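Local atomic coordinates of acyl-coenzyme A oxidase acox-1.2 (Caenorhabditis elegans, PDB entry 5K3J), a protein that catalyses the FAD-dependent first step of peroxisomal beta-oxidation, desaturating CoA-linked ascaroside pheromone precursors that carry a five-carbon omega side chain. Residues R75-L80 against G108-L113; K82-L87 against H98-V103; L117-L122 against R137-E142. All coordinates share one frame; numbering follows the deposited sequence.

Contact 1: R75-L80 against G108-L113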
loop_
_atom_site.group_PDB
_atom_site.type_symbol
_atom_site.label_atom_id
_atom_site.label_comp_id
_atom_site.label_asym_id
_atom_site.label_seq_id
_atom_site.Cartn_x
_atom_site.Cartn_y
_atom_site.Cartn_z
ATOM N N ARG A 75 4.028 -16.014 23.690
ATOM C CA ARG A 75 4.154 -17.461 23.829
ATOM C C ARG A 75 5.418 -17.938 23.118
ATOM O O ARG A 75 6.259 -18.610 23.716
ATOM C CB ARG A 75 2.931 -18.189 23.258
ATOM C CG ARG A 75 3.018 -19.714 23.372
ATOM C CD ARG A 75 1.905 -20.414 22.611
ATOM N NE ARG A 75 2.187 -20.507 21.182
ATOM C CZ ARG A 75 2.936 -21.457 20.636
ATOM N NH1 ARG A 75 3.487 -22.393 21.396
ATOM N NH2 ARG A 75 3.134 -21.475 19.328
ATOM N N LYS A 76 5.559 -17.555 21.851
ATOM C CA LYS A 76 6.620 -18.074 21.003
ATOM C C LYS A 76 7.996 -17.537 21.399
ATOM O O LYS A 76 8.996 -18.234 21.244
ATOM C CB LYS A 76 6.324 -17.749 19.541
ATOM C CG LYS A 76 6.905 -18.759 18.562
ATOM C CD LYS A 76 6.024 -19.997 18.444
ATOM C CE LYS A 76 4.973 -19.853 17.357
ATOM N NZ LYS A 76 5.623 -19.758 16.029
ATOM N N ILE A 77 8.052 -16.313 21.923
ATOM C CA ILE A 77 9.334 -15.698 22.284
ATOM C C ILE A 77 9.887 -16.270 23.593
ATOM O O ILE A 77 11.104 -16.309 23.799
ATOM C CB ILE A 77 9.220 -14.153 22.407
ATOM C CG1 ILE A 77 10.587 -13.487 22.235
ATOM C CG2 ILE A 77 8.587 -13.752 23.725
ATOM C CD1 ILE A 77 11.269 -13.836 20.926
ATOM N N SER A 78 8.996 -16.728 24.468
ATOM C CA SER A 78 9.418 -17.304 25.736
ATOM C C SER A 78 9.896 -18.730 25.528
ATOM O O SER A 78 10.823 -19.186 26.192
ATOM C CB SER A 78 8.280 -17.269 26.759
ATOM O OG SER A 78 7.266 -18.205 26.433
ATOM N N ILE A 79 9.254 -19.435 24.603
ATOM C CA ILE A 79 9.678 -20.783 24.246
ATOM C C ILE A 79 10.998 -20.726 23.482
ATOM O O ILE A 79 11.939 -21.463 23.787
ATOM C CB ILE A 79 8.628 -21.509 23.385
ATOM C CG1 ILE A 79 7.288 -21.574 24.114
ATOM C CG2 ILE A 79 9.106 -22.908 23.038
ATOM C CD1 ILE A 79 6.174 -22.141 23.276
ATOM N N LEU A 80 11.056 -19.838 22.492
ATOM C CA LEU A 80 12.241 -19.667 21.661
ATOM C C LEU A 80 13.467 -19.299 22.487
ATOM O O LEU A 80 14.578 -19.740 22.194
ATOM C CB LEU A 80 11.984 -18.594 20.603
ATOM C CG LEU A 80 13.066 -18.360 19.556
ATOM C CD1 LEU A 80 13.261 -19.622 18.727
ATOM C CD2 LEU A 80 12.716 -17.171 18.672
ATOM N N GLY A 108 5.657 -8.884 15.305
ATOM C CA GLY A 108 6.063 -8.305 16.573
ATOM C C GLY A 108 6.145 -9.279 17.732
ATOM O O GLY A 108 5.451 -10.297 17.758
ATOM N N HIS A 109 7.003 -8.949 18.693
ATOM C CA HIS A 109 7.198 -9.756 19.893
ATOM C C HIS A 109 7.803 -8.873 20.989
ATOM O O HIS A 109 8.364 -7.817 20.689
ATOM C CB HIS A 109 8.092 -10.960 19.590
ATOM C CG HIS A 109 9.459 -10.592 19.104
ATOM N ND1 HIS A 109 10.540 -10.464 19.951
ATOM C CD2 HIS A 109 9.921 -10.322 17.861
ATOM C CE1 HIS A 109 11.609 -10.136 19.247
ATOM N NE2 HIS A 109 11.261 -10.042 17.977
ATOM N N PRO A 110 7.684 -9.292 22.261
ATOM C CA PRO A 110 8.149 -8.477 23.392
ATOM C C PRO A 110 9.600 -7.986 23.310
ATOM O O PRO A 110 9.942 -7.034 24.009
ATOM C CB PRO A 110 7.979 -9.426 24.583
ATOM C CG PRO A 110 6.843 -10.280 24.202
ATOM C CD PRO A 110 6.977 -10.501 22.722
ATOM N N PHE A 111 10.424 -8.605 22.470
ATOM C CA PHE A 111 11.856 -8.304 22.446
ATOM C C PHE A 111 12.357 -7.650 21.160
ATOM O O PHE A 111 13.567 -7.538 20.956
ATOM C CB PHE A 111 12.662 -9.583 22.695
ATOM C CG PHE A 111 12.727 -9.988 24.136
ATOM C CD1 PHE A 111 13.494 -9.278 25.040
ATOM C CD2 PHE A 111 12.029 -11.097 24.581
ATOM C CE1 PHE A 111 13.551 -9.667 26.368
ATOM C CE2 PHE A 111 12.083 -11.487 25.898
ATOM C CZ PHE A 111 12.847 -10.768 26.796
ATOM N N ALA A 112 11.436 -7.225 20.302
ATOM C CA ALA A 112 11.798 -6.656 19.004
ATOM C C ALA A 112 12.740 -5.467 19.142
ATOM O O ALA A 112 13.905 -5.539 18.752
ATOM C CB ALA A 112 10.547 -6.245 18.240
ATOM N N LEU A 113 12.228 -4.377 19.702
ATOM C CA LEU A 113 13.009 -3.159 19.876
ATOM C C LEU A 113 14.042 -3.318 20.987
ATOM O O LEU A 113 14.987 -2.534 21.091
ATOM C CB LEU A 113 12.089 -1.974 20.171
ATOM C CG LEU A 113 11.426 -1.288 18.971
ATOM C CD1 LEU A 113 12.476 -0.791 18.001
ATOM C CD2 LEU A 113 10.437 -2.201 18.261
#
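Ile77 of helix 66-82 meets three consecutive residues of the opposing loop, His109, Pro110 and Phe111, using both branches of its side chain. CG1 stands anti to the backbone N (chi1 -158°), which carries the longer branch out to the two rings. The methyl at its end, CD1 of Ile77, comes obliquely to the imidazole, 3.6 Å from ND1 of His109. CG1 of Ile77 lies at the edge of the Phe111 ring, close to its plane and 3.6 Å from CD2 of Phe111. The shorter branch turns to the proline, where CG2 of Ile77 rests 3.8 Å from CD of Pro110. This packing is wholly apolar on the helix side. The flank bearing Arg75, Ser78 and Ile79 is looser: it makes no contact with the loop and remains partly exposed, and Tyr651 of the second subunit packs on Arg75 and Ser78. There OG of Ser78 folds back on its own helix to donate to Arg75 O at 2.9 Å. Across from Ile77, a type I turn from His109 to Ala112 puts Phe111 at the N-cap of helix 112-125. The arrangement belongs to the helical N-terminal domain of acyl-CoA oxidases, with Ala112 and Leu113 touching substrate and FAD.

Contact 2: K82-L87 against H98-V103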
loop_
_atom_site.group_PDB
_atom_site.type_symbol
_atom_site.label_atom_id
_atom_site.label_comp_id
_atom_site.label_asym_id
_atom_site.label_seq_id
_atom_site.Cartn_x
_atom_site.Cartn_y
_atom_site.Cartn_z
ATOM N N LYS A 82 14.126 -20.209 25.491
ATOM C CA LYS A 82 14.611 -21.432 26.121
ATOM C C LYS A 82 15.478 -22.234 25.155
ATOM O O LYS A 82 16.577 -22.666 25.504
ATOM C CB LYS A 82 13.441 -22.285 26.612
ATOM C CG LYS A 82 13.701 -23.781 26.554
ATOM C CD LYS A 82 12.465 -24.591 26.894
ATOM C CE LYS A 82 12.574 -25.990 26.314
ATOM N NZ LYS A 82 13.938 -26.567 26.488
ATOM N N TYR A 83 14.982 -22.421 23.936
ATOM C CA TYR A 83 15.703 -23.186 22.925
ATOM C C TYR A 83 16.811 -22.374 22.253
ATOM O O TYR A 83 17.472 -22.870 21.341
ATOM C CB TYR A 83 14.738 -23.705 21.853
ATOM C CG TYR A 83 13.849 -24.852 22.292
ATOM C CD1 TYR A 83 14.366 -26.131 22.466
ATOM C CD2 TYR A 83 12.489 -24.664 22.505
ATOM C CE1 TYR A 83 13.559 -27.185 22.858
ATOM C CE2 TYR A 83 11.671 -25.712 22.895
ATOM C CZ TYR A 83 12.213 -26.969 23.070
ATOM O OH TYR A 83 11.406 -28.014 23.459
ATOM N N LEU A 84 17.023 -21.139 22.704
ATOM C CA LEU A 84 17.937 -20.228 22.015
ATOM C C LEU A 84 19.389 -20.717 22.013
ATOM O O LEU A 84 20.069 -20.633 20.990
ATOM C CB LEU A 84 17.870 -18.828 22.632
ATOM C CG LEU A 84 18.607 -17.737 21.850
ATOM C CD1 LEU A 84 18.055 -17.641 20.445
ATOM C CD2 LEU A 84 18.520 -16.383 22.544
ATOM N N ASN A 85 19.859 -21.225 23.149
ATOM C CA ASN A 85 21.253 -21.653 23.272
ATOM C C ASN A 85 21.533 -22.993 22.605
ATOM O O ASN A 85 22.685 -23.345 22.351
ATOM C CB ASN A 85 21.658 -21.720 24.743
ATOM C CG ASN A 85 22.329 -20.449 25.214
ATOM O OD1 ASN A 85 22.538 -19.520 24.434
ATOM N ND2 ASN A 85 22.667 -20.398 26.498
ATOM N N GLN A 86 20.473 -23.743 22.332
ATOM C CA GLN A 86 20.607 -24.996 21.605
ATOM C C GLN A 86 20.807 -24.719 20.121
ATOM O O GLN A 86 21.691 -25.283 19.473
ATOM C CB GLN A 86 19.370 -25.874 21.783
ATOM C CG GLN A 86 19.001 -26.223 23.203
ATOM C CD GLN A 86 17.899 -27.264 23.242
ATOM O OE1 GLN A 86 17.711 -28.024 22.288
ATOM N NE2 GLN A 86 17.160 -27.298 24.341
ATOM N N LEU A 87 19.972 -23.826 19.601
ATOM C CA LEU A 87 19.803 -23.654 18.165
ATOM C C LEU A 87 20.830 -22.734 17.514
ATOM O O LEU A 87 21.218 -22.958 16.366
ATOM C CB LEU A 87 18.394 -23.129 17.880
ATOM C CG LEU A 87 17.250 -24.057 18.299
ATOM C CD1 LEU A 87 15.917 -23.315 18.376
ATOM C CD2 LEU A 87 17.150 -25.244 17.352
ATOM N N HIS A 98 17.706 -14.753 11.625
ATOM C CA HIS A 98 17.102 -15.846 10.871
ATOM C C HIS A 98 16.133 -16.623 11.751
ATOM O O HIS A 98 15.025 -16.953 11.330
ATOM C CB HIS A 98 18.158 -16.798 10.315
ATOM C CG HIS A 98 17.583 -18.049 9.727
ATOM N ND1 HIS A 98 17.067 -18.106 8.449
ATOM C CD2 HIS A 98 17.416 -19.286 10.254
ATOM C CE1 HIS A 98 16.622 -19.326 8.210
ATOM N NE2 HIS A 98 16.822 -20.063 9.288
ATOM N N LEU A 99 16.559 -16.906 12.977
ATOM C CA LEU A 99 15.751 -17.687 13.903
ATOM C C LEU A 99 14.437 -16.987 14.251
ATOM O O LEU A 99 13.386 -17.623 14.314
ATOM C CB LEU A 99 16.544 -17.980 15.177
ATOM C CG LEU A 99 15.820 -18.849 16.199
ATOM C CD1 LEU A 99 15.499 -20.193 15.588
ATOM C CD2 LEU A 99 16.652 -19.018 17.460
ATOM N N HIS A 100 14.495 -15.675 14.461
ATOM C CA HIS A 100 13.313 -14.925 14.860
ATOM C C HIS A 100 12.418 -14.600 13.666
ATOM O O HIS A 100 11.194 -14.666 13.773
ATOM C CB HIS A 100 13.720 -13.645 15.591
ATOM C CG HIS A 100 14.239 -13.885 16.974
ATOM N ND1 HIS A 100 15.545 -14.252 17.229
ATOM C CD2 HIS A 100 13.626 -13.829 18.180
ATOM C CE1 HIS A 100 15.713 -14.404 18.530
ATOM N NE2 HIS A 100 14.563 -14.151 19.130
ATOM N N ARG A 101 13.023 -14.261 12.529
ATOM C CA ARG A 101 12.246 -13.991 11.320
ATOM C C ARG A 101 11.466 -15.229 10.896
ATOM O O ARG A 101 10.394 -15.119 10.305
ATOM C CB ARG A 101 13.140 -13.534 10.165
ATOM C CG ARG A 101 13.576 -12.074 10.210
ATOM C CD ARG A 101 14.495 -11.765 9.033
ATOM N NE ARG A 101 15.030 -10.407 9.057
ATOM C CZ ARG A 101 16.198 -10.069 8.524
ATOM N NH1 ARG A 101 16.949 -10.999 7.946
ATOM N NH2 ARG A 101 16.626 -8.814 8.576
ATOM N N GLU A 102 12.011 -16.404 11.194
ATOM C CA GLU A 102 11.346 -17.648 10.838
ATOM C C GLU A 102 10.366 -18.104 11.905
ATOM O O GLU A 102 9.180 -18.260 11.629
ATOM C CB GLU A 102 12.363 -18.759 10.576
ATOM C CG GLU A 102 11.702 -20.117 10.370
ATOM C CD GLU A 102 12.664 -21.164 9.843
ATOM O OE1 GLU A 102 12.924 -22.156 10.558
ATOM O OE2 GLU A 102 13.157 -21.004 8.706
ATOM N N VAL A 103 10.861 -18.326 13.118
ATOM C CA VAL A 103 10.017 -18.832 14.199
ATOM C C VAL A 103 8.957 -17.812 14.610
ATOM O O VAL A 103 7.759 -18.090 14.543
ATOM C CB VAL A 103 10.843 -19.213 15.438
ATOM C CG1 VAL A 103 9.929 -19.677 16.558
ATOM C CG2 VAL A 103 11.842 -20.292 15.086
#
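Leu84 and Leu99 make the closest approach between the short helix 84-87 and helix 93-103. Methyl CD1 of Leu84 reaches methyl CD2 of Leu99 at 3.6 Å, the two side chains passing at a slant. Both have CG anti to the backbone N (chi1 -170° and -177°), and in Leu84 this extension brings the methyl across although its CB does not head straight for the other helix. The second methyl of Leu99 serves a different partner: CD1 of Leu99 lies 4.2 Å from CD1 of Leu87, one turn further along the short helix. A fringe contact completes the first shell, with CD1 of Leu84 4.4 Å from CE1 of the His100 imidazole, oblique to the ring.

The next shell sets these groups in place. Leu87 is held by its own helix, its N bonding to Tyr83 O at 3.2 Å, while the bond from Glu102 N to His98 O, 3.1 Å long, belongs to the opposite helix. Ile45 and Val49 of helix 36-49 pack on Leu99, and Ala48 of the same helix on Leu87, making a three-helix junction. The rotation of the His100 ring is fixed by a hydrogen bond from ND1 to Ser96 O, one turn back.

Chemically, the junction relies on buried aliphatic surface and shape rather than on directed bonds. Its one polar ring has a proton committed to a carbonyl through ND1, and the guanidinium of Arg141 beside it would probably favour a neutral imidazole.

Contact 3: L117-L122 against R137-E142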
loop_
_atom_site.group_PDB
_atom_site.type_symbol
_atom_site.label_atom_id
_atom_site.label_comp_id
_atom_site.label_asym_id
_atom_site.label_seq_id
_atom_site.Cartn_x
_atom_site.Cartn_y
_atom_site.Cartn_z
ATOM N N LEU A 117 17.109 -1.747 19.150
ATOM C CA LEU A 117 17.657 -0.450 19.548
ATOM C C LEU A 117 18.084 -0.371 21.008
ATOM O O LEU A 117 19.077 0.282 21.325
ATOM C CB LEU A 117 16.642 0.653 19.256
ATOM C CG LEU A 117 16.522 1.037 17.780
ATOM C CD1 LEU A 117 15.151 1.609 17.485
ATOM C CD2 LEU A 117 17.616 2.025 17.394
ATOM N N PHE A 118 17.340 -1.023 21.896
ATOM C CA PHE A 118 17.665 -0.975 23.320
ATOM C C PHE A 118 19.077 -1.489 23.583
ATOM O O PHE A 118 19.888 -0.795 24.195
ATOM C CB PHE A 118 16.663 -1.780 24.140
ATOM C CG PHE A 118 16.895 -1.699 25.621
ATOM C CD1 PHE A 118 16.653 -0.522 26.313
ATOM C CD2 PHE A 118 17.351 -2.798 26.322
ATOM C CE1 PHE A 118 16.868 -0.445 27.676
ATOM C CE2 PHE A 118 17.562 -2.728 27.682
ATOM C CZ PHE A 118 17.321 -1.555 28.360
ATOM N N ILE A 119 19.365 -2.700 23.113
ATOM C CA ILE A 119 20.700 -3.281 23.246
ATOM C C ILE A 119 21.755 -2.524 22.416
ATOM O O ILE A 119 22.841 -2.240 22.926
ATOM C CB ILE A 119 20.700 -4.782 22.857
ATOM C CG1 ILE A 119 20.017 -5.624 23.936
ATOM C CG2 ILE A 119 22.112 -5.286 22.623
ATOM C CD1 ILE A 119 20.132 -7.112 23.700
ATOM N N PRO A 120 21.453 -2.195 21.141
ATOM C CA PRO A 120 22.469 -1.454 20.382
ATOM C C PRO A 120 22.771 -0.051 20.915
ATOM O O PRO A 120 23.854 0.461 20.636
ATOM C CB PRO A 120 21.860 -1.372 18.980
ATOM C CG PRO A 120 20.973 -2.548 18.894
ATOM C CD PRO A 120 20.378 -2.681 20.256
ATOM N N THR A 121 21.844 0.560 21.650
ATOM C CA THR A 121 22.083 1.890 22.208
ATOM C C THR A 121 22.964 1.791 23.447
ATOM O O THR A 121 23.827 2.639 23.673
ATOM C CB THR A 121 20.760 2.618 22.563
ATOM O OG1 THR A 121 20.113 3.047 21.358
ATOM C CG2 THR A 121 21.023 3.842 23.434
ATOM N N LEU A 122 22.756 0.747 24.244
ATOM C CA LEU A 122 23.607 0.502 25.401
ATOM C C LEU A 122 25.039 0.247 24.950
ATOM O O LEU A 122 25.992 0.697 25.586
ATOM C CB LEU A 122 23.095 -0.684 26.219
ATOM C CG LEU A 122 21.836 -0.458 27.056
ATOM C CD1 LEU A 122 21.343 -1.781 27.627
ATOM C CD2 LEU A 122 22.096 0.552 28.166
ATOM N N ARG A 137 22.588 -8.035 31.272
ATOM C CA ARG A 137 21.253 -8.377 31.753
ATOM C C ARG A 137 20.260 -8.376 30.595
ATOM O O ARG A 137 19.356 -9.210 30.533
ATOM C CB ARG A 137 20.789 -7.407 32.836
ATOM C CG ARG A 137 21.497 -7.563 34.166
ATOM C CD ARG A 137 20.650 -6.959 35.287
ATOM N NE ARG A 137 19.451 -7.755 35.541
ATOM C CZ ARG A 137 18.385 -7.310 36.203
ATOM N NH1 ARG A 137 18.359 -6.063 36.669
ATOM N NH2 ARG A 137 17.339 -8.108 36.395
ATOM N N ALA A 138 20.434 -7.423 29.686
ATOM C CA ALA A 138 19.614 -7.334 28.486
ATOM C C ALA A 138 19.818 -8.556 27.591
ATOM O O ALA A 138 18.852 -9.160 27.122
ATOM C CB ALA A 138 19.936 -6.061 27.722
ATOM N N ARG A 139 21.077 -8.921 27.367
ATOM C CA ARG A 139 21.418 -10.008 26.453
ATOM C C ARG A 139 20.934 -11.370 26.949
ATOM O O ARG A 139 20.630 -12.258 26.148
ATOM C CB ARG A 139 22.931 -10.046 26.219
ATOM C CG ARG A 139 23.418 -9.069 25.145
ATOM C CD ARG A 139 24.929 -8.811 25.226
ATOM N NE ARG A 139 25.507 -8.582 23.902
ATOM C CZ ARG A 139 26.677 -7.986 23.678
ATOM N NH1 ARG A 139 27.408 -7.533 24.691
ATOM N NH2 ARG A 139 27.119 -7.833 22.436
ATOM N N ARG A 140 20.864 -11.530 28.267
ATOM C CA ARG A 140 20.368 -12.767 28.864
ATOM C C ARG A 140 18.851 -12.704 29.001
ATOM O O ARG A 140 18.226 -13.588 29.587
ATOM C CB ARG A 140 21.013 -12.998 30.232
ATOM C CG ARG A 140 22.474 -12.586 30.307
ATOM C CD ARG A 140 23.027 -12.764 31.712
ATOM N NE ARG A 140 23.485 -14.129 31.951
ATOM C CZ ARG A 140 22.940 -14.957 32.836
ATOM N NH1 ARG A 140 21.911 -14.559 33.572
ATOM N NH2 ARG A 140 23.422 -16.183 32.986
ATOM N N ARG A 141 18.275 -11.644 28.448
ATOM C CA ARG A 141 16.837 -11.407 28.483
ATOM C C ARG A 141 16.300 -11.536 29.905
ATOM O O ARG A 141 15.217 -12.078 30.129
ATOM C CB ARG A 141 16.112 -12.353 27.517
ATOM C CG ARG A 141 16.418 -12.025 26.063
ATOM C CD ARG A 141 15.688 -12.927 25.076
ATOM N NE ARG A 141 15.767 -12.384 23.723
ATOM C CZ ARG A 141 15.290 -12.990 22.638
ATOM N NH1 ARG A 141 14.701 -14.179 22.732
ATOM N NH2 ARG A 141 15.405 -12.410 21.450
ATOM N N GLU A 142 17.083 -11.035 30.860
ATOM C CA GLU A 142 16.632 -10.884 32.238
ATOM C C GLU A 142 15.611 -9.765 32.311
ATOM O O GLU A 142 14.689 -9.796 33.129
ATOM C CB GLU A 142 17.793 -10.566 33.182
ATOM C CG GLU A 142 18.787 -11.688 33.409
ATOM C CD GLU A 142 19.759 -11.369 34.531
ATOM O OE1 GLU A 142 19.334 -10.713 35.505
ATOM O OE2 GLU A 142 20.944 -11.758 34.433
#
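Leu117 O is gripped twice by Thr121, from opposite faces of the carbonyl plane. Thr121 N lies 2.8 Å from Leu117 O, and Thr121 OG1 donates to it over 3.0 Å. This double hold spans Pro120, whose N lacks a bond to the preceding turn and leaves a kink. The helix presents Ile119 and Phe118 to Ala138. CB of Ala138 sits 3.8 Å from CG1 of Ile119, and the same methyl lies at the edge of the Phe118 ring, 4.1 Å from CE2. With CG1 beside its backbone N (chi1 -73°), Ile119 extends CD1 to within 4.1 Å of CG of Arg139, crossing that chain nearly at right angles.

Beyond Ala138 the charges gather on Glu142. In one salt bridge Arg137 NE meets OE1 of Glu142 from above the carboxylate plane at 3.0 Å; Arg140 NH1 forms the second, reaching OE2 on the anti side but tilted out of that plane. Lys660 of the second subunit packs against Arg137 and Glu142. The helix ends in a Schellman motif, Glu142 N bonded to Arg137 O and Arg141 N to Ala138 O. Helices 112-125 and 128-139 thus pack together in the helical N-terminal domain before strand 147-148.

All three contacts lie on one side of the chain's centre, within the N-terminal acyl-CoA oxidase region. Contact 2 falls along the sequence between the two halves of contact 1, and contact 3 follows both. Centres of contacts 1 and 2 are about 10 Å apart, those of 1 and 3 about 14 Å, and those of 2 and 3 about 17 Å. Helix 112-125 serves contacts 1 and 3 directly. Contacts 1 and 2 meet where Ile77 and Leu80 pack on His100. Arg141 ties in contact 3, through a cation-pi interaction with Phe111 and by lying against His100. The helices thus form one connected helical region beside the substrate and FAD pockets.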